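Local structure of peptidylprolyl isomerase PrsA (Bacillus anthracis, 6VJ4) at residues A[88-93]-A[218-223]; A[113-118]-A[124-129]. The protein catalyses cis-trans isomerisation of peptidyl-prolyl bonds, helps secreted proteins fold outside the cell after translocation and is important for secretion of the protective antigen. All coordinates share one frame; numbering follows the deposited sequence. Where two conformers were deposited one is given.

How the contacts relate
The two contacts belong to different parts of a two-domain foldase. Contact 1 packs helix 76-95 against the end of helix 204-220, joining two helices distant in sequence, its segments 125 residues apart at the closest ends. Contact 2 lies wholly within the PpiC-type domain and sets strand 110-117 against helix 120-131. Along the chain it is nested inside the loop that contact 1 closes. Their centres are 35 Å apart and their nearest atoms about 16 Å, so they do not touch. Strand 110-117 also carries H114, which pairs with H191 and probably marks the parvulin active site; contact 1 belongs to the helical part instead.

Contact 1 (A[88-93]-A[218-223]); sequences SMNKAI and ERTADP
With chi1 of I93 at -62°, its CG2 branch lies opposite the backbone N and meets R219 and T220, while chi2 at 171° carries CD1 to the backbone of R219 and T220 on the other helix. The motif is a helix-helix contact in the helical part of the foldase, between two helices far apart in sequence: helix 76-95 meets the last turn of helix 204-220, and the CA atoms of I93 and T220 are 6.3 Å apart. I93 is the buried centre of the contact. Its CG2 sits 3.5 Å from R219 CB and 3.4 Å from T220 OG1, and its CD1 comes within 4.0 Å of T220 CA. The I93 and R219 side chains run past one another in opposite senses. Across the contact the arginine is touched at CB; from CG to NE it stays extended and delivers NH1 to S96 OG. That same hydroxyl bonds I93 O, which ties the arginine end to the helix it packs on.

T220 turns a polar atom to an apolar branch, but OG1 also lies beside its own backbone N (chi1 -61°), where it hydrogen-bonds E216 O one turn back. Helix 223-236, which D222 precedes as N-cap, closes the group from another side: L229 touches I93 and F225 touches R219. At the exposed margin N90 and T220 cross at about a right angle, and the threonine methyl CG2 stops 4.0 Å from N90 OD1.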
# COMPACT_ATOMS: atom_id res chain seq x y z
N SER A 88 17.54 7.14 -5.09
CA SER A 88 16.32 7.06 -5.93
C SER A 88 15.44 8.29 -5.71
O SER A 88 14.85 8.81 -6.66
CB SER A 88 15.57 5.78 -5.67
OG SER A 88 16.34 4.68 -6.12
N MSE A 89 15.39 8.77 -4.47
CA MSE A 89 14.61 9.95 -4.13
C MSE A 89 15.23 11.18 -4.79
O MSE A 89 14.52 12.03 -5.31
CB MSE A 89 14.54 10.12 -2.61
CG MSE A 89 13.46 11.06 -2.15
SE MSE A 89 11.71 10.47 -2.79
CE MSE A 89 10.56 9.88 -1.32
N ASN A 90 16.57 11.26 -4.77
CA ASN A 90 17.28 12.37 -5.39
C ASN A 90 16.96 12.41 -6.88
O ASN A 90 16.76 13.51 -7.41
CB ASN A 90 18.80 12.29 -5.20
CG ASN A 90 19.25 12.63 -3.80
OD1 ASN A 90 18.45 13.02 -2.95
ND2 ASN A 90 20.55 12.52 -3.55
N LYS A 91 16.93 11.23 -7.52
CA LYS A 91 16.64 11.14 -8.97
C LYS A 91 15.19 11.56 -9.22
O LYS A 91 14.94 12.28 -10.21
CB LYS A 91 16.92 9.72 -9.47
CG LYS A 91 16.71 9.49 -10.96
CD LYS A 91 16.94 8.06 -11.40
CE LYS A 91 16.67 7.84 -12.88
NZ LYS A 91 16.86 6.43 -13.27
N ALA A 92 14.28 11.16 -8.33
CA ALA A 92 12.84 11.51 -8.45
C ALA A 92 12.65 13.03 -8.32
O ALA A 92 11.85 13.61 -9.08
CB ALA A 92 12.05 10.78 -7.40
N ILE A 93 13.35 13.64 -7.36
CA ILE A 93 13.24 15.11 -7.14
C ILE A 93 13.83 15.82 -8.36
O ILE A 93 13.24 16.82 -8.80
CB ILE A 93 13.91 15.52 -5.81
CG1 ILE A 93 13.22 14.86 -4.62
CG2 ILE A 93 13.94 17.03 -5.66
CD1 ILE A 93 13.94 15.03 -3.31
N GLU A 218 16.68 23.36 -4.11
CA GLU A 218 15.63 23.79 -3.14
C GLU A 218 14.67 22.63 -2.83
O GLU A 218 14.35 22.43 -1.65
CB GLU A 218 14.87 25.01 -3.66
CG GLU A 218 15.71 26.28 -3.69
CD GLU A 218 15.09 27.44 -4.46
OE1 GLU A 218 14.13 27.21 -5.23
OE2 GLU A 218 15.58 28.57 -4.30
N ARG A 219 14.25 21.88 -3.86
CA ARG A 219 13.32 20.75 -3.63
C ARG A 219 14.02 19.60 -2.89
O ARG A 219 13.33 18.89 -2.13
CB ARG A 219 12.74 20.27 -4.97
CG ARG A 219 11.76 21.25 -5.59
CD ARG A 219 11.18 20.75 -6.89
NE ARG A 219 10.17 21.67 -7.39
CZ ARG A 219 9.41 21.44 -8.45
NH1 ARG A 219 9.53 20.31 -9.12
NH2 ARG A 219 8.53 22.35 -8.83
N THR A 220 15.32 19.42 -3.12
CA THR A 220 16.08 18.32 -2.46
C THR A 220 16.32 18.67 -0.99
O THR A 220 16.24 17.75 -0.15
CB THR A 220 17.41 18.05 -3.20
OG1 THR A 220 17.09 17.65 -4.53
CG2 THR A 220 18.24 16.97 -2.53
N ALA A 221 16.59 19.95 -0.69
CA ALA A 221 16.86 20.40 0.69
C ALA A 221 15.55 20.63 1.46
O ALA A 221 15.62 21.00 2.64
CB ALA A 221 17.71 21.64 0.67
N ASP A 222 14.41 20.40 0.81
CA ASP A 222 13.08 20.64 1.44
C ASP A 222 12.44 19.31 1.80
O ASP A 222 12.04 18.56 0.92
CB ASP A 222 12.20 21.48 0.52
CG ASP A 222 10.85 21.86 1.11
OD1 ASP A 222 10.64 21.62 2.32
OD2 ASP A 222 10.01 22.41 0.35
N PRO A 223 12.33 18.96 3.11
CA PRO A 223 11.70 17.70 3.51
C PRO A 223 10.20 17.69 3.16
O PRO A 223 9.71 16.66 2.76
CB PRO A 223 11.90 17.65 5.04
CG PRO A 223 12.99 18.66 5.32
CD PRO A 223 12.84 19.72 4.26

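Contact 2 (A[113-118]-A[124-129]); sequences SHILVS and KEIKKK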
# COMPACT_ATOMS: atom_id res chain seq x y z
N SER A 113 10.80 44.84 0.99
CA SER A 113 10.70 44.88 2.46
C SER A 113 9.31 44.39 2.83
O SER A 113 8.39 44.49 2.00
CB SER A 113 10.93 46.25 3.04
OG SER A 113 12.23 46.71 2.71
N HIS A 114 9.13 43.92 4.06
CA HIS A 114 7.75 43.55 4.45
C HIS A 114 7.59 43.71 5.96
O HIS A 114 8.62 43.80 6.70
CB HIS A 114 7.35 42.12 4.04
CG HIS A 114 7.91 41.02 4.87
ND1 HIS A 114 7.15 39.90 5.20
CD2 HIS A 114 9.13 40.82 5.43
CE1 HIS A 114 7.89 39.06 5.92
NE2 HIS A 114 9.10 39.61 6.10
N ILE A 115 6.33 43.82 6.34
CA ILE A 115 5.90 43.79 7.76
C ILE A 115 4.94 42.60 7.87
O ILE A 115 3.97 42.58 7.09
CB ILE A 115 5.24 45.11 8.14
CG1 ILE A 115 6.23 46.26 7.94
CG2 ILE A 115 4.66 45.03 9.55
CD1 ILE A 115 5.63 47.60 8.06
N LEU A 116 5.25 41.67 8.76
CA LEU A 116 4.41 40.48 8.99
C LEU A 116 3.64 40.61 10.31
O LEU A 116 4.27 40.86 11.35
CB LEU A 116 5.29 39.24 9.02
CG LEU A 116 4.58 37.94 9.38
CD1 LEU A 116 3.49 37.63 8.37
CD2 LEU A 116 5.59 36.80 9.44
N VAL A 117 2.32 40.49 10.24
CA VAL A 117 1.46 40.54 11.46
C VAL A 117 0.47 39.37 11.41
O VAL A 117 0.23 38.82 10.35
CB VAL A 117 0.76 41.89 11.67
CG1 VAL A 117 1.75 43.01 11.93
CG2 VAL A 117 -0.20 42.25 10.54
N SER A 118 -0.05 38.94 12.56
CA SER A 118 -0.95 37.76 12.50
C SER A 118 -2.41 38.20 12.34
O SER A 118 -3.21 37.41 11.82
CB SER A 118 -0.77 36.91 13.74
OG SER A 118 -0.87 37.73 14.89
N LYS A 124 -4.29 45.97 8.17
CA LYS A 124 -5.01 47.10 7.54
C LYS A 124 -4.64 48.41 8.24
O LYS A 124 -4.46 49.42 7.54
CB LYS A 124 -6.52 46.89 7.59
CG LYS A 124 -7.06 45.78 6.70
CD LYS A 124 -8.57 45.64 6.80
CE LYS A 124 -9.11 44.56 5.89
NZ LYS A 124 -10.58 44.39 6.06
N GLU A 125 -4.50 48.38 9.56
CA GLU A 125 -4.17 49.63 10.30
C GLU A 125 -2.72 50.01 9.97
O GLU A 125 -2.45 51.22 9.83
CB GLU A 125 -4.51 49.48 11.78
CG GLU A 125 -6.01 49.45 12.04
CD GLU A 125 -6.77 50.68 11.58
OE1 GLU A 125 -7.84 50.53 10.98
OE2 GLU A 125 -6.29 51.80 11.83
N ILE A 126 -1.84 49.02 9.77
CA ILE A 126 -0.44 49.35 9.37
C ILE A 126 -0.46 50.02 7.99
O ILE A 126 0.24 51.02 7.82
CB ILE A 126 0.47 48.11 9.43
CG1 ILE A 126 0.82 47.82 10.89
CG2 ILE A 126 1.72 48.28 8.58
CD1 ILE A 126 1.51 46.53 11.12
N LYS A 127 -1.24 49.47 7.05
CA LYS A 127 -1.33 50.05 5.69
C LYS A 127 -1.82 51.51 5.78
O LYS A 127 -1.23 52.38 5.10
CB LYS A 127 -2.29 49.21 4.83
CG LYS A 127 -2.47 49.69 3.40
CD LYS A 127 -1.17 49.81 2.64
CE LYS A 127 -1.33 49.87 1.13
NZ LYS A 127 -2.18 50.99 0.70
N LYS A 128 -2.84 51.75 6.59
CA LYS A 128 -3.39 53.13 6.76
C LYS A 128 -2.29 54.10 7.22
O LYS A 128 -2.19 55.20 6.63
CB LYS A 128 -4.56 53.09 7.74
CG LYS A 128 -5.88 52.60 7.15
CD LYS A 128 -7.03 52.70 8.12
CE LYS A 128 -8.36 52.28 7.52
NZ LYS A 128 -8.33 50.86 7.08
N LYS A 129 -1.42 53.66 8.13
CA LYS A 129 -0.33 54.53 8.67
C LYS A 129 0.71 54.79 7.58
O LYS A 129 1.12 55.95 7.38
CB LYS A 129 0.31 53.89 9.90
CG LYS A 129 -0.51 53.97 11.19
CD LYS A 129 0.11 53.20 12.31
CE LYS A 129 -0.71 53.22 13.59
NZ LYS A 129 -0.09 52.34 14.61
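Helical bonding from K128 N to K124 O, 3.0 Å, frames the turn from which I126 reaches I115 and V117 on the neighbouring strand. In this parvulin-type fold, helix 120-131 lies on one face of the antiparallel sheet, and I126 is the single residue of 124-129 that enters the interface. Its chain is extended beyond CG1 (chi2 171°), which pushes CD1 to the strand, 3.6 Å from V117 CG1 and 3.8 Å from I115 CG2. The shorter branch, I126 CG2, meets I115 CD1 at 4.0 Å, so the two isoleucines exchange long and short branches while crossing at a slant; V117 instead runs past I126 in the opposite sense. On the strand, backbone bonds of I115 to I192 and of V117 to Y190 fix the platform, and F136, L139 and A140 of helix 136-143 pack on I115.

H114, on the same strand, takes no part in the packing. Its ND1 bonds H191 ND1 and its NE2 bonds D146 OD2, consistent with the histidine pair of parvulin active sites. With no polar bond across it, the join of helix and strand depends on the fit of three aliphatic side chains and on burying their apolar surface.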